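Local coordinates for surface-associated protein CshB (Streptococcus gordonii, PDB 6YZG) that is a cell-wall-anchored streptococcal adhesin that probably binds host fibronectin, represented by its second non-repetitive domain, at residues N12-K20 with T82-A90; A178-M186 with L220-N231. All coordinates share one frame; numbering follows the deposited sequence.

In the fold
Both contacts lie in the non-repetitive domain 2 of this adhesin, yet they are separate: their centres are 29 Å apart and their nearest atoms about 17 Å apart, and contact 1 closes along the chain before contact 2 opens. Contact 1 joins two loops that connect strands of the larger antiparallel sheet, one between strands 10-11 and 24-30 and the other between strands 71-72 and 119-131. Contact 2 pairs strand 180-181 with strand 224-229, an outer and the central strand of a three-stranded antiparallel sheet. Its centre is about 12 Å from the centre of the chain, against 20 Å for contact 1, and it reaches the second subunit, which does not touch contact 1.

Contact 1 of 2, residues N12-K20 with T82-A90; sequences NLDQRGGLK and TPPPSVTGA
Ser-86 OG sits between the side chains of Asp-14 and Arg-16, giving its hydrogen to the syn lone pair of Asp-14 OD2 at 2.9 Å and accepting from Arg-16 NH2. That second bond leaves the guanidinium plane by 28°, whereas Pro-84 O lies nearly in the plane and is gripped end-on by NH1 and NH2. Arg-16 NH2 makes the shorter, straighter bond, 2.9 Å to Pro-84 O, in the carbonyl plane on a lone pair. A bend at chi3 (-64°) brings this end along the proline run. Asp-14 CG stands between its own N and carbonyl carbon (chi1 75°), which lets OD1 take Arg-16 N in an Asx turn and Gly-18 N from the opposite face of the carboxylate. Leu-19 N bonds Val-87 O at 2.9 Å, Leu-19 CD2 packs on Val-87 CG1, and a water links Leu-19 O to Val-87 N. Gly-18 CA rests against Ser-86 CB at 3.7 Å, an approach that the missing side chain permits. Three donors on Asp-14 imply that its carboxylate, probably ionised, fixes the type I beta turn from Asp-14 to Gly-17 and orients the hydroxyl, while the guanidinium ties this loop after strand 10-11 to the proline-rich 82-90 loop.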
ATOM      1  N   ASN A  12      -5.110  33.092  13.721  1.00 13.32           N
ATOM      2  CA  ASN A  12      -4.015  33.697  12.967  1.00 13.67           C
ATOM      3  C   ASN A  12      -3.611  32.811  11.785  1.00 13.73           C
ATOM      4  O   ASN A  12      -2.410  32.664  11.523  1.00 14.37           O
ATOM      5  CB  ASN A  12      -2.818  34.017  13.856  1.00 13.76           C
ATOM      6  CG  ASN A  12      -1.843  34.998  13.244  1.00 13.80           C
ATOM      7  OD1 ASN A  12      -2.252  35.767  12.376  1.00 17.40           O
ATOM      8  ND2 ASN A  12      -0.592  34.908  13.625  1.00 15.12           N
ATOM      9  N   LEU A  13      -4.610  32.403  11.015  1.00 14.93           N
ATOM     10  CA  LEU A  13      -4.427  31.698   9.736  1.00 15.11           C
ATOM     11  C   LEU A  13      -4.123  32.689   8.624  1.00 18.86           C
ATOM     12  O   LEU A  13      -4.418  33.872   8.757  1.00 19.74           O
ATOM     13  CB  LEU A  13      -5.669  30.905   9.379  1.00 15.57           C
ATOM     14  CG  LEU A  13      -6.008  29.753  10.312  1.00 16.45           C
ATOM     15  CD1 LEU A  13      -7.431  29.266  10.093  1.00 18.50           C
ATOM     16  CD2 LEU A  13      -5.039  28.594  10.256  1.00 17.05           C
ATOM     17  N   ASP A  14      -3.589  32.191   7.511  1.00 17.29           N
ATOM     18  CA  ASP A  14      -3.306  33.028   6.311  1.00 21.64           C
ATOM     19  C   ASP A  14      -4.606  33.301   5.525  1.00 23.89           C
ATOM     20  O   ASP A  14      -5.601  32.796   5.920  1.00 23.48           O
ATOM     21  CB  ASP A  14      -2.170  32.423   5.476  1.00 21.66           C
ATOM     22  CG  ASP A  14      -2.504  31.192   4.651  1.00 23.01           C
ATOM     23  OD1 ASP A  14      -3.648  30.870   4.538  1.00 26.51           O
ATOM     24  OD2 ASP A  14      -1.568  30.568   4.170  1.00 25.48           O
ATOM     25  N   GLN A  15      -4.482  34.020   4.407  1.00 32.16           N
ATOM     26  CA  GLN A  15      -5.599  34.408   3.497  1.00 34.00           C
ATOM     27  C   GLN A  15      -6.377  33.185   2.994  1.00 35.20           C
ATOM     28  O   GLN A  15      -7.543  33.336   2.661  1.00 39.26           O
ATOM     29  CB  GLN A  15      -5.033  35.122   2.257  1.00 38.48           C
ATOM     30  CG  GLN A  15      -4.690  36.608   2.422  1.00 38.48           C
ATOM     31  CD  GLN A  15      -3.990  37.302   1.265  1.00 38.77           C
ATOM     32  OE1 GLN A  15      -2.760  37.304   1.128  1.00 43.95           O
ATOM     33  NE2 GLN A  15      -4.766  37.921   0.402  1.00 40.83           N
ATOM     34  N   ARG A  16      -5.741  32.021   2.888  1.00 31.76           N
ATOM     35  CA  ARG A  16      -6.395  30.803   2.357  1.00 29.18           C
ATOM     36  C   ARG A  16      -6.843  29.863   3.472  1.00 28.04           C
ATOM     37  O   ARG A  16      -7.148  28.752   3.176  1.00 29.83           O
ATOM     38  CB  ARG A  16      -5.466  30.140   1.337  1.00 30.69           C
ATOM     39  CG  ARG A  16      -5.033  31.090   0.231  1.00 31.32           C
ATOM     40  CD  ARG A  16      -4.310  30.415  -0.914  1.00 30.15           C
ATOM     41  NE  ARG A  16      -3.070  29.858  -0.422  1.00 27.27           N
ATOM     42  CZ  ARG A  16      -2.271  29.024  -1.070  1.00 26.10           C
ATOM     43  NH1 ARG A  16      -2.543  28.635  -2.297  1.00 26.53           N
ATOM     44  NH2 ARG A  16      -1.197  28.577  -0.476  1.00 23.79           N
ATOM     45  N   GLY A  17      -6.813  30.332   4.715  1.00 24.20           N
ATOM     46  CA  GLY A  17      -7.225  29.532   5.867  1.00 24.84           C
ATOM     47  C   GLY A  17      -6.182  28.484   6.244  1.00 20.18           C
ATOM     48  O   GLY A  17      -6.527  27.489   6.853  1.00 22.08           O
ATOM     49  N   GLY A  18      -4.955  28.667   5.796  1.00 20.43           N
ATOM     50  CA  GLY A  18      -3.881  27.742   6.162  1.00 18.10           C
ATOM     51  C   GLY A  18      -2.859  28.338   7.121  1.00 15.59           C
ATOM     52  O   GLY A  18      -2.937  29.544   7.507  1.00 15.57           O
ATOM     53  N   LEU A  19      -1.889  27.515   7.473  1.00 13.41           N
ATOM     54  CA  LEU A  19      -0.930  27.889   8.518  1.00 12.55           C
ATOM     55  C   LEU A  19       0.047  28.898   7.944  1.00 11.43           C
ATOM     56  O   LEU A  19       0.567  28.764   6.838  1.00 13.42           O
ATOM     57  CB  LEU A  19      -0.187  26.646   9.035  1.00 13.38           C
ATOM     58  CG  LEU A  19      -0.926  25.875  10.138  1.00 14.42           C
ATOM     59  CD1 LEU A  19      -2.348  25.530   9.813  1.00 15.81           C
ATOM     60  CD2 LEU A  19      -0.145  24.604  10.457  1.00 14.88           C
ATOM     61  N   LYS A  20       0.448  29.793   8.825  1.00 12.14           N
ATOM     62  CA  LYS A  20       1.598  30.697   8.618  1.00 11.79           C
ATOM     63  C   LYS A  20       2.421  30.712   9.919  1.00 10.48           C
ATOM     64  O   LYS A  20       1.953  30.189  10.920  1.00 11.17           O
ATOM     65  CB  LYS A  20       1.191  32.128   8.244  1.00 12.69           C
ATOM     66  CG  LYS A  20       0.294  32.864   9.221  1.00 16.20           C
ATOM     67  CD  LYS A  20      -0.282  34.076   8.538  1.00 21.90           C
ATOM     68  CE  LYS A  20      -0.707  35.121   9.503  1.00 29.63           C
ATOM     69  NZ  LYS A  20      -0.542  36.436   8.832  1.00 26.63           N
ATOM     70  N   THR A  82       1.783  26.602 -10.668  1.00 20.81           N
ATOM     71  CA  THR A  82       0.606  26.858  -9.801  1.00 24.68           C
ATOM     72  C   THR A  82       1.113  27.084  -8.381  1.00 20.55           C
ATOM     73  O   THR A  82       2.158  26.569  -7.999  1.00 19.70           O
ATOM     74  CB  THR A  82      -0.410  25.730  -9.978  1.00 27.39           C
ATOM     75  OG1 THR A  82      -1.704  26.056  -9.447  1.00 31.34           O
ATOM     76  CG2 THR A  82       0.050  24.465  -9.300  1.00 27.96           C
ATOM     77  N   PRO A  83       0.481  27.955  -7.586  1.00 20.69           N
ATOM     78  CA  PRO A  83       0.981  28.240  -6.253  1.00 19.10           C
ATOM     79  C   PRO A  83       0.845  26.985  -5.422  1.00 16.50           C
ATOM     80  O   PRO A  83      -0.097  26.231  -5.550  1.00 18.41           O
ATOM     81  CB  PRO A  83       0.052  29.320  -5.719  1.00 22.19           C
ATOM     82  CG  PRO A  83      -0.572  29.902  -6.969  1.00 23.38           C
ATOM     83  CD  PRO A  83      -0.722  28.739  -7.914  1.00 22.82           C
ATOM     84  N   PRO A  84       1.809  26.707  -4.547  1.00 17.80           N
ATOM     85  CA  PRO A  84       1.632  25.559  -3.690  1.00 17.48           C
ATOM     86  C   PRO A  84       0.580  25.872  -2.644  1.00 15.93           C
ATOM     87  O   PRO A  84       0.251  27.045  -2.395  1.00 17.92           O
ATOM     88  CB  PRO A  84       2.966  25.378  -2.997  1.00 18.65           C
ATOM     89  CG  PRO A  84       3.512  26.751  -2.974  1.00 19.76           C
ATOM     90  CD  PRO A  84       3.025  27.453  -4.265  1.00 18.46           C
ATOM     91  N   PRO A  85       0.054  24.799  -2.050  1.00 15.79           N
ATOM     92  CA  PRO A  85      -1.011  24.899  -1.049  1.00 16.23           C
ATOM     93  C   PRO A  85      -0.422  25.394   0.276  1.00 14.35           C
ATOM     94  O   PRO A  85       0.721  25.733   0.379  1.00 16.06           O
ATOM     95  CB  PRO A  85      -1.542  23.500  -0.985  1.00 17.56           C
ATOM     96  CG  PRO A  85      -0.286  22.666  -1.168  1.00 16.88           C
ATOM     97  CD  PRO A  85       0.492  23.401  -2.231  1.00 16.48           C
ATOM     98  N   SER A  86      -1.311  25.565   1.246  1.00 16.84           N
ATOM     99  CA  SER A  86      -0.944  25.840   2.644  1.00 15.00           C
ATOM    100  C   SER A  86      -1.201  24.564   3.432  1.00 12.70           C
ATOM    101  O   SER A  86      -2.058  23.743   3.099  1.00 14.54           O
ATOM    102  CB  SER A  86      -1.674  27.015   3.246  1.00 18.05           C
ATOM    103  OG  SER A  86      -1.361  28.231   2.546  1.00 21.44           O
ATOM    104  N   VAL A  87      -0.442  24.415   4.489  1.00 12.03           N
ATOM    105  CA  VAL A  87      -0.708  23.369   5.482  1.00 12.02           C
ATOM    106  C   VAL A  87      -2.048  23.678   6.130  1.00 12.21           C
ATOM    107  O   VAL A  87      -2.285  24.880   6.455  1.00 13.18           O
ATOM    108  CB  VAL A  87       0.416  23.303   6.509  1.00 12.17           C
ATOM    109  CG1 VAL A  87       0.124  22.239   7.551  1.00 11.83           C
ATOM    110  CG2 VAL A  87       1.767  23.045   5.833  1.00 11.92           C
ATOM    111  N   THR A  88      -2.884  22.692   6.310  1.00 12.14           N
ATOM    112  CA  THR A  88      -4.254  22.967   6.827  1.00 13.63           C
ATOM    113  C   THR A  88      -4.834  21.756   7.528  1.00 14.93           C
ATOM    114  O   THR A  88      -4.463  20.646   7.236  1.00 13.61           O
ATOM    115  CB  THR A  88      -5.155  23.428   5.686  1.00 15.93           C
ATOM    116  OG1 THR A  88      -6.403  23.909   6.208  1.00 18.00           O
ATOM    117  CG2 THR A  88      -5.374  22.340   4.680  1.00 15.87           C
ATOM    118  N   GLY A  89      -5.775  22.008   8.467  1.00 18.18           N
ATOM    119  CA  GLY A  89      -6.580  20.930   9.046  1.00 21.63           C
ATOM    120  C   GLY A  89      -7.981  20.955   8.501  1.00 27.78           C
ATOM    121  O   GLY A  89      -8.798  20.137   8.952  1.00 30.00           O
ATOM    122  N   ALA A  90      -8.262  21.996   7.742  1.00 32.33           N
ATOM    123  CA  ALA A  90      -9.642  22.288   7.308  1.00 46.60           C
ATOM    124  C   ALA A  90     -10.110  21.124   6.468  1.00 52.73           C
ATOM    125  O   ALA A  90      -9.497  20.929   5.422  1.00 63.04           O
ATOM    126  CB  ALA A  90      -9.670  23.603   6.560  1.00 41.82           C
TER
HETATM  127  O   HOH W   1      -2.763  26.037  -4.128  1.00 37.73           O
HETATM  128  O   HOH W   2       1.207  26.630   5.144  1.00 16.85           O

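Contact 2 of 2, residues A178-M186 with L220-N231; sequences AYNVITKKM and LGSQVFGPNRSN. Unlike the reference sequence in segment 178-186: Asn-180 (reference Thr).
The Tyr-179 ring presents one face to Phe-225 CZ, while Asn-228 CG approaches it obliquely. With centroids 5.5 Å apart and planes at 80°, the two rings form an offset edge-to-face pair in which Phe-225, which also packs on Val-238 of the second subunit, supplies the edge. The Asn-228 amide is turned 42° from the tyrosine ring. Leu-220 CD1 is 3.4 Å from Tyr-179 OH, which hydrogen-bonds Thr-217 O, and Tyr-165 meets the ring as well. Asn-180, which differs from the reference sequence, holds CG anti to its backbone N, laying the amide alongside Arg-229 with Asn-180 ND2 3.5 Å from Arg-229 CG; ND2 also makes a weak bond to Met-186 SD, and Arg-229 NE bonds Ala-148 O. Their backbones form an antiparallel hydrogen-bonded pair, Asn-180 N to Arg-229 O measuring 2.8 Å, joining edge strand 180-181 to middle strand 224-229; Val-181 and Asn-228 point to the other face. Ile-182 N bonds Pro-227 O at 3.3 Å; Pro-227, preceded by a cis peptide bond, also accepts through its O from a water that donates to Ile-182 O. Asn-228 OD1, buried against Val-181 without a polar partner, implies a probable energetic cost within a contact otherwise joined by strand pairing and aromatic packing.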
ATOM      1  N   ALA A 178       8.808  -4.555  14.158  1.00 32.33           N
ATOM      2  CA  ALA A 178       7.482  -3.923  14.392  1.00 30.02           C
ATOM      3  C   ALA A 178       6.922  -3.128  13.197  1.00 32.55           C
ATOM      4  O   ALA A 178       5.695  -3.065  13.100  1.00 32.11           O
ATOM      5  CB  ALA A 178       7.606  -3.042  15.599  1.00 28.28           C
ATOM      6  N   TYR A 179       7.755  -2.405  12.421  1.00 31.62           N
ATOM      7  CA  TYR A 179       7.422  -1.619  11.175  1.00 27.19           C
ATOM      8  C   TYR A 179       8.668  -1.786  10.292  1.00 17.56           C
ATOM      9  O   TYR A 179       9.660  -2.307  10.806  1.00 23.20           O
ATOM     10  CB  TYR A 179       7.135  -0.101  11.356  1.00 24.94           C
ATOM     11  CG  TYR A 179       8.095   0.543  12.319  1.00 19.14           C
ATOM     12  CD1 TYR A 179       7.812   0.543  13.666  1.00 18.28           C
ATOM     13  CD2 TYR A 179       9.353   0.980  11.922  1.00 16.17           C
ATOM     14  CE1 TYR A 179       8.755   0.887  14.620  1.00 16.11           C
ATOM     15  CE2 TYR A 179      10.289   1.358  12.860  1.00 14.02           C
ATOM     16  CZ  TYR A 179       9.986   1.360  14.216  1.00 13.84           C
ATOM     17  OH  TYR A 179      10.911   1.647  15.142  1.00 14.27           O
ATOM     18  N   ASN A 180       8.683  -1.189   9.103  1.00 19.17           N
ATOM     19  CA  ASN A 180       9.859  -1.308   8.218  1.00 18.30           C
ATOM     20  C   ASN A 180      10.578   0.042   7.975  1.00 15.91           C
ATOM     21  O   ASN A 180       9.982   0.933   7.492  1.00 17.98           O
ATOM     22  CB  ASN A 180       9.395  -1.951   6.915  1.00 23.55           C
ATOM     23  CG  ASN A 180      10.507  -1.972   5.919  1.00 21.75           C
ATOM     24  OD1 ASN A 180      11.549  -2.540   6.177  1.00 42.20           O
ATOM     25  ND2 ASN A 180      10.318  -1.280   4.822  1.00 42.47           N
ATOM     26  N   VAL A 181      11.859   0.138   8.308  1.00 14.30           N
ATOM     27  CA  VAL A 181      12.675   1.339   8.059  1.00 13.28           C
ATOM     28  C   VAL A 181      13.049   1.387   6.571  1.00 14.81           C
ATOM     29  O   VAL A 181      13.522   0.363   6.056  1.00 14.91           O
ATOM     30  CB  VAL A 181      13.921   1.352   8.950  1.00 16.38           C
ATOM     31  CG1 VAL A 181      14.707   2.634   8.744  1.00 16.31           C
ATOM     32  CG2 VAL A 181      13.512   1.114  10.397  1.00 16.68           C
ATOM     33  N   ILE A 182      12.838   2.492   5.876  1.00 12.63           N
ATOM     34  CA  ILE A 182      13.175   2.560   4.441  1.00 12.39           C
ATOM     35  C   ILE A 182      14.679   2.667   4.329  1.00 14.08           C
ATOM     36  O   ILE A 182      15.300   3.577   4.913  1.00 13.83           O
ATOM     37  CB  ILE A 182      12.484   3.748   3.737  1.00 13.31           C
ATOM     38  CG1 ILE A 182      10.981   3.645   3.871  1.00 13.37           C
ATOM     39  CG2 ILE A 182      12.913   3.830   2.293  1.00 12.94           C
ATOM     40  CD1 ILE A 182      10.161   4.834   3.371  1.00 13.46           C
ATOM     41  N   THR A 183      15.250   1.784   3.516  1.00 14.48           N
ATOM     42  CA  THR A 183      16.678   1.816   3.239  1.00 15.53           C
ATOM     43  C   THR A 183      16.979   2.266   1.817  1.00 14.38           C
ATOM     44  O   THR A 183      16.058   2.306   0.966  1.00 14.05           O
ATOM     45  CB  THR A 183      17.268   0.422   3.453  1.00 16.52           C
ATOM     46  OG1 THR A 183      16.704  -0.430   2.464  1.00 18.87           O
ATOM     47  CG2 THR A 183      16.990  -0.125   4.831  1.00 17.80           C
ATOM     48  N   LYS A 184      18.236   2.634   1.599  1.00 15.39           N
ATOM     49  CA  LYS A 184      18.687   3.010   0.247  1.00 17.32           C
ATOM     50  C   LYS A 184      18.386   1.890  -0.744  1.00 17.00           C
ATOM     51  O   LYS A 184      17.904   2.173  -1.808  1.00 16.87           O
ATOM     52  CB  LYS A 184      20.177   3.357   0.284  1.00 18.92           C
ATOM     53  CG  LYS A 184      20.760   3.674  -1.082  1.00 22.29           C
ATOM     54  CD  LYS A 184      22.060   4.419  -1.028  1.00 24.10           C
ATOM     55  CE  LYS A 184      22.410   4.996  -2.388  1.00 30.16           C
ATOM     56  NZ  LYS A 184      23.701   5.717  -2.359  1.00 32.67           N
ATOM     57  N   LYS A 185      18.632   0.638  -0.375  1.00 17.52           N
ATOM     58  CA  LYS A 185      18.318  -0.492  -1.271  1.00 19.39           C
ATOM     59  C   LYS A 185      16.838  -0.540  -1.609  1.00 18.95           C
ATOM     60  O   LYS A 185      16.454  -0.705  -2.790  1.00 20.42           O
ATOM     61  CB  LYS A 185      18.790  -1.790  -0.597  1.00 23.26           C
ATOM     62  CG  LYS A 185      18.476  -3.015  -1.466  1.00 28.01           C
ATOM     63  CD  LYS A 185      18.934  -4.323  -0.873  1.00 34.44           C
ATOM     64  CE  LYS A 185      19.212  -5.368  -1.933  1.00 39.05           C
ATOM     65  NZ  LYS A 185      18.078  -5.500  -2.880  1.00 42.63           N
ATOM     66  N   MET A 186      15.952  -0.358  -0.636  1.00 17.18           N
ATOM     67  CA  MET A 186      14.508  -0.410  -0.895  1.00 18.18           C
ATOM     68  C   MET A 186      14.102   0.732  -1.844  1.00 16.75           C
ATOM     69  O   MET A 186      13.229   0.550  -2.725  1.00 17.49           O
ATOM     70  CB  MET A 186      13.713  -0.249   0.396  1.00 19.36           C
ATOM     71  CG  MET A 186      13.704  -1.478   1.256  1.00 20.29           C
ATOM     72  SD  MET A 186      13.113  -1.055   2.945  1.00 23.47           S
ATOM     73  CE  MET A 186      13.684  -2.496   3.840  1.00 30.03           C
ATOM     74  N   LEU A 220      14.469   5.174  16.984  1.00  9.64           N
ATOM     75  CA  LEU A 220      14.043   5.072  18.387  1.00  8.67           C
ATOM     76  C   LEU A 220      15.229   5.451  19.274  1.00  9.88           C
ATOM     77  O   LEU A 220      16.385   5.071  18.999  1.00 10.38           O
ATOM     78  CB  LEU A 220      13.578   3.663  18.746  1.00  9.63           C
ATOM     79  CG  LEU A 220      12.381   3.190  17.971  1.00  9.43           C
ATOM     80  CD1 LEU A 220      12.006   1.760  18.386  1.00 10.50           C
ATOM     81  CD2 LEU A 220      11.163   4.093  18.114  1.00  9.90           C
ATOM     82  N   GLY A 221      14.959   6.187  20.344  1.00  8.71           N
ATOM     83  CA  GLY A 221      16.029   6.616  21.221  1.00  9.98           C
ATOM     84  C   GLY A 221      16.898   7.681  20.617  1.00 11.56           C
ATOM     85  O   GLY A 221      18.113   7.793  21.022  1.00 15.91           O
ATOM     86  N   SER A 222      16.418   8.367  19.602  1.00  9.00           N
ATOM     87  CA  SER A 222      17.013   9.579  19.058  1.00  8.19           C
ATOM     88  C   SER A 222      15.910  10.608  18.893  1.00  7.87           C
ATOM     89  O   SER A 222      14.740  10.277  19.109  1.00  8.51           O
ATOM     90  CB  SER A 222      17.694   9.331  17.702  1.00  8.56           C
ATOM     91  OG  SER A 222      16.765   9.297  16.640  1.00  9.06           O
ATOM     92  N   GLN A 223      16.275  11.777  18.427  1.00  8.13           N
ATOM     93  CA  GLN A 223      15.292  12.862  18.259  1.00  7.77           C
ATOM     94  C   GLN A 223      14.778  12.943  16.816  1.00  7.73           C
ATOM     95  O   GLN A 223      14.001  13.882  16.537  1.00  8.72           O
ATOM     96  CB  GLN A 223      15.845  14.191  18.773  1.00  8.94           C
ATOM     97  CG  GLN A 223      15.988  14.243  20.275  1.00  8.15           C
ATOM     98  CD  GLN A 223      16.508  15.534  20.850  1.00  9.67           C
ATOM     99  OE1 GLN A 223      16.048  15.993  21.931  1.00 12.06           O
ATOM    100  NE2 GLN A 223      17.455  16.120  20.196  1.00  8.46           N
ATOM    101  N   VAL A 224      15.097  11.978  15.960  1.00  7.43           N
ATOM    102  CA  VAL A 224      14.617  11.941  14.566  1.00  7.56           C
ATOM    103  C   VAL A 224      14.065  10.563  14.283  1.00  7.88           C
ATOM    104  O   VAL A 224      14.826   9.584  14.386  1.00  9.40           O
ATOM    105  CB  VAL A 224      15.766  12.281  13.605  1.00  8.09           C
ATOM    106  CG1 VAL A 224      15.220  12.339  12.175  1.00  8.13           C
ATOM    107  CG2 VAL A 224      16.429  13.582  14.008  1.00  8.90           C
ATOM    108  N   PHE A 225      12.801  10.426  13.919  1.00  7.30           N
ATOM    109  CA  PHE A 225      12.141   9.157  13.612  1.00  7.47           C
ATOM    110  C   PHE A 225      11.660   9.119  12.181  1.00  7.81           C
ATOM    111  O   PHE A 225      11.071  10.084  11.701  1.00  8.74           O
ATOM    112  CB  PHE A 225      10.937   8.933  14.527  1.00  8.91           C
ATOM    113  CG  PHE A 225      10.306   7.577  14.420  1.00  9.06           C
ATOM    114  CD1 PHE A 225      10.986   6.434  14.815  1.00  8.79           C
ATOM    115  CD2 PHE A 225       9.041   7.428  13.888  1.00  9.65           C
ATOM    116  CE1 PHE A 225      10.380   5.181  14.698  1.00  9.57           C
ATOM    117  CE2 PHE A 225       8.437   6.180  13.784  1.00 10.10           C
ATOM    118  CZ  PHE A 225       9.136   5.082  14.161  1.00  9.38           C
ATOM    119  N   GLY A 226      11.923   7.988  11.551  1.00  8.72           N
ATOM    120  CA  GLY A 226      11.483   7.779  10.171  1.00  9.63           C
ATOM    121  C   GLY A 226      12.548   8.184   9.171  1.00  9.08           C
ATOM    122  O   GLY A 226      13.554   8.675   9.550  1.00  9.93           O
ATOM    123  N   PRO A 227      12.268   8.086   7.869  1.00  9.82           N
ATOM    124  CA  PRO A 227      11.010   7.596   7.357  1.00  9.62           C
ATOM    125  C   PRO A 227      10.867   6.069   7.309  1.00 10.69           C
ATOM    126  O   PRO A 227      11.738   5.373   7.032  1.00 11.54           O
ATOM    127  CB  PRO A 227      10.991   8.199   5.940  1.00 11.03           C
ATOM    128  CG  PRO A 227      12.428   8.163   5.555  1.00 10.69           C
ATOM    129  CD  PRO A 227      13.139   8.580   6.824  1.00 10.24           C
ATOM    130  N   ASN A 228       9.661   5.637   7.602  1.00 11.87           N
ATOM    131  CA  ASN A 228       9.336   4.201   7.572  1.00 13.56           C
ATOM    132  C   ASN A 228       8.091   3.910   6.739  1.00 20.95           C
ATOM    133  O   ASN A 228       7.496   4.784   6.185  1.00 17.49           O
ATOM    134  CB  ASN A 228       8.886   3.748   8.950  1.00 15.32           C
ATOM    135  CG  ASN A 228       9.870   4.100  10.030  1.00 16.24           C
ATOM    136  OD1 ASN A 228      11.023   3.763   9.954  1.00 22.08           O
ATOM    137  ND2 ASN A 228       9.387   4.810  11.027  1.00 14.93           N
ATOM    138  N   ARG A 229       7.745   2.623   6.741  1.00 25.85           N
ATOM    139  CA  ARG A 229       6.465   2.100   6.195  1.00 31.44           C
ATOM    140  C   ARG A 229       5.982   0.957   7.089  1.00 28.75           C
ATOM    141  O   ARG A 229       6.779   0.209   7.604  1.00 31.27           O
ATOM    142  CB  ARG A 229       6.553   1.805   4.707  1.00 37.65           C
ATOM    143  CG  ARG A 229       7.735   0.970   4.254  1.00 38.05           C
ATOM    144  CD  ARG A 229       7.717   0.953   2.759  1.00 43.38           C
ATOM    145  NE  ARG A 229       6.372   0.779   2.251  1.00 44.97           N
ATOM    146  CZ  ARG A 229       5.986  -0.284   1.577  1.00 48.61           C
ATOM    147  NH1 ARG A 229       4.746  -0.393   1.147  1.00 40.08           N
ATOM    148  NH2 ARG A 229       6.872  -1.222   1.324  1.00 49.39           N
ATOM    149  N   SER A 230       4.672   0.899   7.311  1.00 35.88           N
ATOM    150  CA  SER A 230       4.004  -0.176   8.099  1.00 34.32           C
ATOM    151  C   SER A 230       4.205  -1.491   7.336  1.00 33.46           C
ATOM    152  O   SER A 230       4.251  -1.383   6.091  1.00 33.22           O
ATOM    153  CB  SER A 230       2.529   0.094   8.334  1.00 40.20           C
ATOM    154  OG  SER A 230       1.898  -1.097   8.801  1.00 39.58           O
ATOM    155  N   ASN A 231       4.409  -2.606   8.071  1.00 38.25           N
ATOM    156  CA  ASN A 231       4.903  -3.913   7.548  1.00 41.42           C
ATOM    157  C   ASN A 231       3.830  -5.007   7.692  1.00 47.56           C
ATOM    158  O   ASN A 231       4.107  -6.156   7.266  1.00 46.53           O
ATOM    159  CB  ASN A 231       6.241  -4.326   8.205  1.00 38.44           C
ATOM    160  CG  ASN A 231       6.138  -4.930   9.594  1.00 38.61           C
ATOM    161  OD1 ASN A 231       5.089  -4.881  10.224  1.00 37.63           O
ATOM    162  ND2 ASN A 231       7.240  -5.463  10.111  1.00 42.97           N
TER
HETATM  163  O   HOH W   3      14.500   5.613   6.565  1.00 12.32           O